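Local coordinates for zinc transport protein ZntB (Vibrio parahaemolyticus RIMD 2210633, PDB 3CK6), which probably imports zinc across the inner membrane together with protons, as a homopentamer of the CorA metal ion transporter family whose cytoplasmic domain forms a funnel, at residues Q140-L145 with H210-A215. The protein carries 1 engineered substitution. Sequence-based numbering, arbitrary orientation.
Sequences QIIEGL and HQYRFA
Glu143 sets CG anti to its own carbonyl carbon (chi1 -70°), and a bend at chi2 (-82°) carries the carboxylate across to helix 209-246. There the carboxylate packs against the CA and CB of Ala215, with CD 3.6 Å from Ala215 CB and OE2 3.5 Å from Ala215 CA. No direct hydrogen bond joins the segments; the polar link is one water, which donates to Glu143 OE2 (2.7 Å) and to the carbonyl O of Gln211 (2.8 Å). The other carboxylate oxygen, OE1, accepts from the side-chain amides of Asn218 and Asn146, so both oxygens are engaged and the rotation of the group is fixed; these donors would probably favour the ionised form.

Beside this polar link, Ile142 uses both branches: CG2, anti to the backbone N, meets Ala215 CB at 4.0 Å, while CD1 reaches the Tyr212 ring at its edge, near the ring plane, 3.8 Å from CE2. The nearest CA pair across the segments is Glu143 and Ala215, 5.9 Å apart.

The segment axes come within 10.1 Å and run nearly parallel (23°), as neighbouring long helices of the CorA-type funnel domain. Helix 173-199 packs on Ile142 and Tyr212 through Leu197, helix 116-126 lies against Ile141, and Phe214 stacks on His59 of a neighbouring subunit and meets His70, on strand 68-71 of that subunit, edge-to-face.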
ATOM      1  N   GLN E 140      -7.060 -29.091 -10.703  1.00 27.14           N
ATOM      2  CA  GLN E 140      -6.764 -30.062  -9.638  1.00 27.42           C
ATOM      3  C   GLN E 140      -5.338 -29.952  -9.106  1.00 27.21           C
ATOM      4  O   GLN E 140      -5.111 -30.149  -7.918  1.00 27.41           O
ATOM      5  CB  GLN E 140      -7.031 -31.486 -10.105  1.00 27.01           C
ATOM      6  CG  GLN E 140      -8.519 -31.823 -10.251  1.00 29.01           C
ATOM      7  CD  GLN E 140      -8.772 -33.312 -10.426  1.00 29.01           C
ATOM      8  OE1 GLN E 140      -7.873 -34.142 -10.232  1.00 33.51           O
ATOM      9  NE2 GLN E 140     -10.000 -33.661 -10.815  1.00 28.44           N
ATOM     10  N   ILE E 141      -4.379 -29.641  -9.969  1.00 27.41           N
ATOM     11  CA  ILE E 141      -3.001 -29.402  -9.505  1.00 28.17           C
ATOM     12  C   ILE E 141      -2.959 -28.213  -8.529  1.00 28.24           C
ATOM     13  O   ILE E 141      -2.413 -28.320  -7.417  1.00 27.93           O
ATOM     14  CB  ILE E 141      -2.010 -29.181 -10.688  1.00 28.73           C
ATOM     15  CG1 ILE E 141      -1.902 -30.456 -11.546  1.00 29.67           C
ATOM     16  CG2 ILE E 141      -0.597 -28.748 -10.157  1.00 27.70           C
ATOM     17  CD1 ILE E 141      -1.210 -30.244 -12.919  1.00 28.72           C
ATOM     18  N   ILE E 142      -3.558 -27.094  -8.943  1.00 28.59           N
ATOM     19  CA  ILE E 142      -3.606 -25.877  -8.132  1.00 29.05           C
ATOM     20  C   ILE E 142      -4.304 -26.162  -6.789  1.00 29.07           C
ATOM     21  O   ILE E 142      -3.739 -25.906  -5.718  1.00 28.22           O
ATOM     22  CB  ILE E 142      -4.253 -24.692  -8.931  1.00 29.23           C
ATOM     23  CG1 ILE E 142      -3.343 -24.261 -10.083  1.00 29.66           C
ATOM     24  CG2 ILE E 142      -4.541 -23.507  -8.029  1.00 30.35           C
ATOM     25  CD1 ILE E 142      -4.049 -23.463 -11.163  1.00 29.04           C
ATOM     26  N   GLU E 143      -5.516 -26.726  -6.833  1.00 29.10           N
ATOM     27  CA  GLU E 143      -6.236 -27.039  -5.602  1.00 29.61           C
ATOM     28  C   GLU E 143      -5.557 -28.132  -4.761  1.00 29.31           C
ATOM     29  O   GLU E 143      -5.627 -28.101  -3.526  1.00 28.50           O
ATOM     30  CB  GLU E 143      -7.696 -27.415  -5.871  1.00 30.08           C
ATOM     31  CG  GLU E 143      -8.560 -26.242  -6.333  1.00 33.57           C
ATOM     32  CD  GLU E 143      -9.084 -25.364  -5.176  1.00 39.27           C
ATOM     33  OE1 GLU E 143      -8.303 -25.022  -4.249  1.00 38.91           O
ATOM     34  OE2 GLU E 143     -10.293 -24.993  -5.208  1.00 41.11           O
ATOM     35  N   GLY E 144      -4.928 -29.104  -5.419  1.00 28.73           N
ATOM     36  CA  GLY E 144      -4.218 -30.156  -4.689  1.00 28.31           C
ATOM     37  C   GLY E 144      -3.089 -29.563  -3.848  1.00 28.12           C
ATOM     38  O   GLY E 144      -2.949 -29.891  -2.674  1.00 26.91           O
ATOM     39  N   LEU E 145      -2.289 -28.694  -4.473  1.00 29.16           N
ATOM     40  CA  LEU E 145      -1.203 -27.964  -3.806  1.00 30.03           C
ATOM     41  C   LEU E 145      -1.710 -27.107  -2.631  1.00 30.55           C
ATOM     42  O   LEU E 145      -1.111 -27.138  -1.550  1.00 30.43           O
ATOM     43  CB  LEU E 145      -0.407 -27.128  -4.816  1.00 30.57           C
ATOM     44  CG  LEU E 145       0.448 -27.869  -5.858  1.00 30.24           C
ATOM     45  CD1 LEU E 145       0.998 -26.896  -6.892  1.00 29.95           C
ATOM     46  CD2 LEU E 145       1.568 -28.659  -5.204  1.00 31.16           C
ATOM     47  N   HIS E 210     -15.762 -20.358 -12.419  1.00 30.02           N
ATOM     48  CA  HIS E 210     -16.033 -20.314 -10.980  1.00 30.13           C
ATOM     49  C   HIS E 210     -15.108 -21.203 -10.172  1.00 29.71           C
ATOM     50  O   HIS E 210     -14.718 -20.827  -9.055  1.00 28.93           O
ATOM     51  CB  HIS E 210     -17.509 -20.619 -10.701  1.00 30.78           C
ATOM     52  CG  HIS E 210     -18.444 -19.931 -11.640  1.00 32.62           C
ATOM     53  ND1 HIS E 210     -19.659 -20.466 -12.009  1.00 34.95           N
ATOM     54  CD2 HIS E 210     -18.328 -18.763 -12.320  1.00 35.06           C
ATOM     55  CE1 HIS E 210     -20.261 -19.649 -12.853  1.00 35.13           C
ATOM     56  NE2 HIS E 210     -19.470 -18.614 -13.067  1.00 34.51           N
ATOM     57  N   GLN E 211     -14.740 -22.360 -10.727  1.00 29.14           N
ATOM     58  CA  GLN E 211     -13.780 -23.244 -10.056  1.00 30.18           C
ATOM     59  C   GLN E 211     -12.417 -22.564  -9.829  1.00 30.04           C
ATOM     60  O   GLN E 211     -11.842 -22.650  -8.734  1.00 29.49           O
ATOM     61  CB  GLN E 211     -13.605 -24.573 -10.806  1.00 29.96           C
ATOM     62  CG  GLN E 211     -14.895 -25.375 -10.982  1.00 31.46           C
ATOM     63  CD  GLN E 211     -15.538 -25.172 -12.340  1.00 31.24           C
ATOM     64  OE1 GLN E 211     -15.651 -24.045 -12.826  1.00 32.11           O
ATOM     65  NE2 GLN E 211     -15.992 -26.264 -12.947  1.00 31.20           N
ATOM     66  N   TYR E 212     -11.896 -21.894 -10.859  1.00 30.17           N
ATOM     67  CA  TYR E 212     -10.600 -21.223 -10.706  1.00 30.77           C
ATOM     68  C   TYR E 212     -10.707 -20.077  -9.679  1.00 31.06           C
ATOM     69  O   TYR E 212      -9.779 -19.865  -8.906  1.00 30.48           O
ATOM     70  CB  TYR E 212     -10.012 -20.763 -12.053  1.00 31.19           C
ATOM     71  CG  TYR E 212      -9.225 -21.841 -12.797  1.00 30.78           C
ATOM     72  CD1 TYR E 212      -9.855 -22.673 -13.693  1.00 29.22           C
ATOM     73  CD2 TYR E 212      -7.826 -22.037 -12.583  1.00 30.53           C
ATOM     74  CE1 TYR E 212      -9.153 -23.684 -14.391  1.00 30.88           C
ATOM     75  CE2 TYR E 212      -7.112 -23.064 -13.306  1.00 30.26           C
ATOM     76  CZ  TYR E 212      -7.800 -23.876 -14.195  1.00 32.51           C
ATOM     77  OH  TYR E 212      -7.174 -24.883 -14.950  1.00 32.83           O
ATOM     78  N   ARG E 213     -11.850 -19.387  -9.638  1.00 31.27           N
ATOM     79  CA  ARG E 213     -12.073 -18.382  -8.588  1.00 31.51           C
ATOM     80  C   ARG E 213     -12.128 -18.914  -7.154  1.00 29.96           C
ATOM     81  O   ARG E 213     -11.617 -18.253  -6.260  1.00 29.00           O
ATOM     82  CB  ARG E 213     -13.283 -17.493  -8.857  1.00 32.44           C
ATOM     83  CG  ARG E 213     -12.954 -16.255  -9.676  1.00 37.16           C
ATOM     84  CD  ARG E 213     -13.501 -16.391 -11.063  1.00 40.69           C
ATOM     85  NE  ARG E 213     -13.201 -15.252 -11.929  1.00 45.18           N
ATOM     86  CZ  ARG E 213     -12.991 -15.362 -13.240  1.00 48.77           C
ATOM     87  NH1 ARG E 213     -12.743 -14.278 -13.979  1.00 50.80           N
ATOM     88  NH2 ARG E 213     -13.011 -16.564 -13.813  1.00 49.17           N
ATOM     89  N   PHE E 214     -12.761 -20.075  -6.954  1.00 28.71           N
ATOM     90  CA  PHE E 214     -12.681 -20.812  -5.686  1.00 27.60           C
ATOM     91  C   PHE E 214     -11.226 -21.162  -5.304  1.00 26.99           C
ATOM     92  O   PHE E 214     -10.846 -21.055  -4.136  1.00 26.02           O
ATOM     93  CB  PHE E 214     -13.540 -22.088  -5.732  1.00 27.55           C
ATOM     94  CG  PHE E 214     -15.005 -21.841  -6.054  1.00 27.92           C
ATOM     95  CD1 PHE E 214     -15.654 -20.698  -5.619  1.00 27.52           C
ATOM     96  CD2 PHE E 214     -15.733 -22.774  -6.785  1.00 28.05           C
ATOM     97  CE1 PHE E 214     -17.006 -20.470  -5.928  1.00 27.88           C
ATOM     98  CE2 PHE E 214     -17.082 -22.557  -7.097  1.00 28.79           C
ATOM     99  CZ  PHE E 214     -17.711 -21.401  -6.671  1.00 28.85           C
ATOM    100  N   ALA E 215     -10.428 -21.589  -6.279  1.00 26.05           N
ATOM    101  CA  ALA E 215      -8.995 -21.858  -6.039  1.00 26.84           C
ATOM    102  C   ALA E 215      -8.235 -20.594  -5.631  1.00 26.29           C
ATOM    103  O   ALA E 215      -7.421 -20.617  -4.712  1.00 27.13           O
ATOM    104  CB  ALA E 215      -8.340 -22.532  -7.251  1.00 25.97           C
TER
HETATM  105  O   HOH W   1     -11.324 -25.180  -7.660  1.00 28.45           O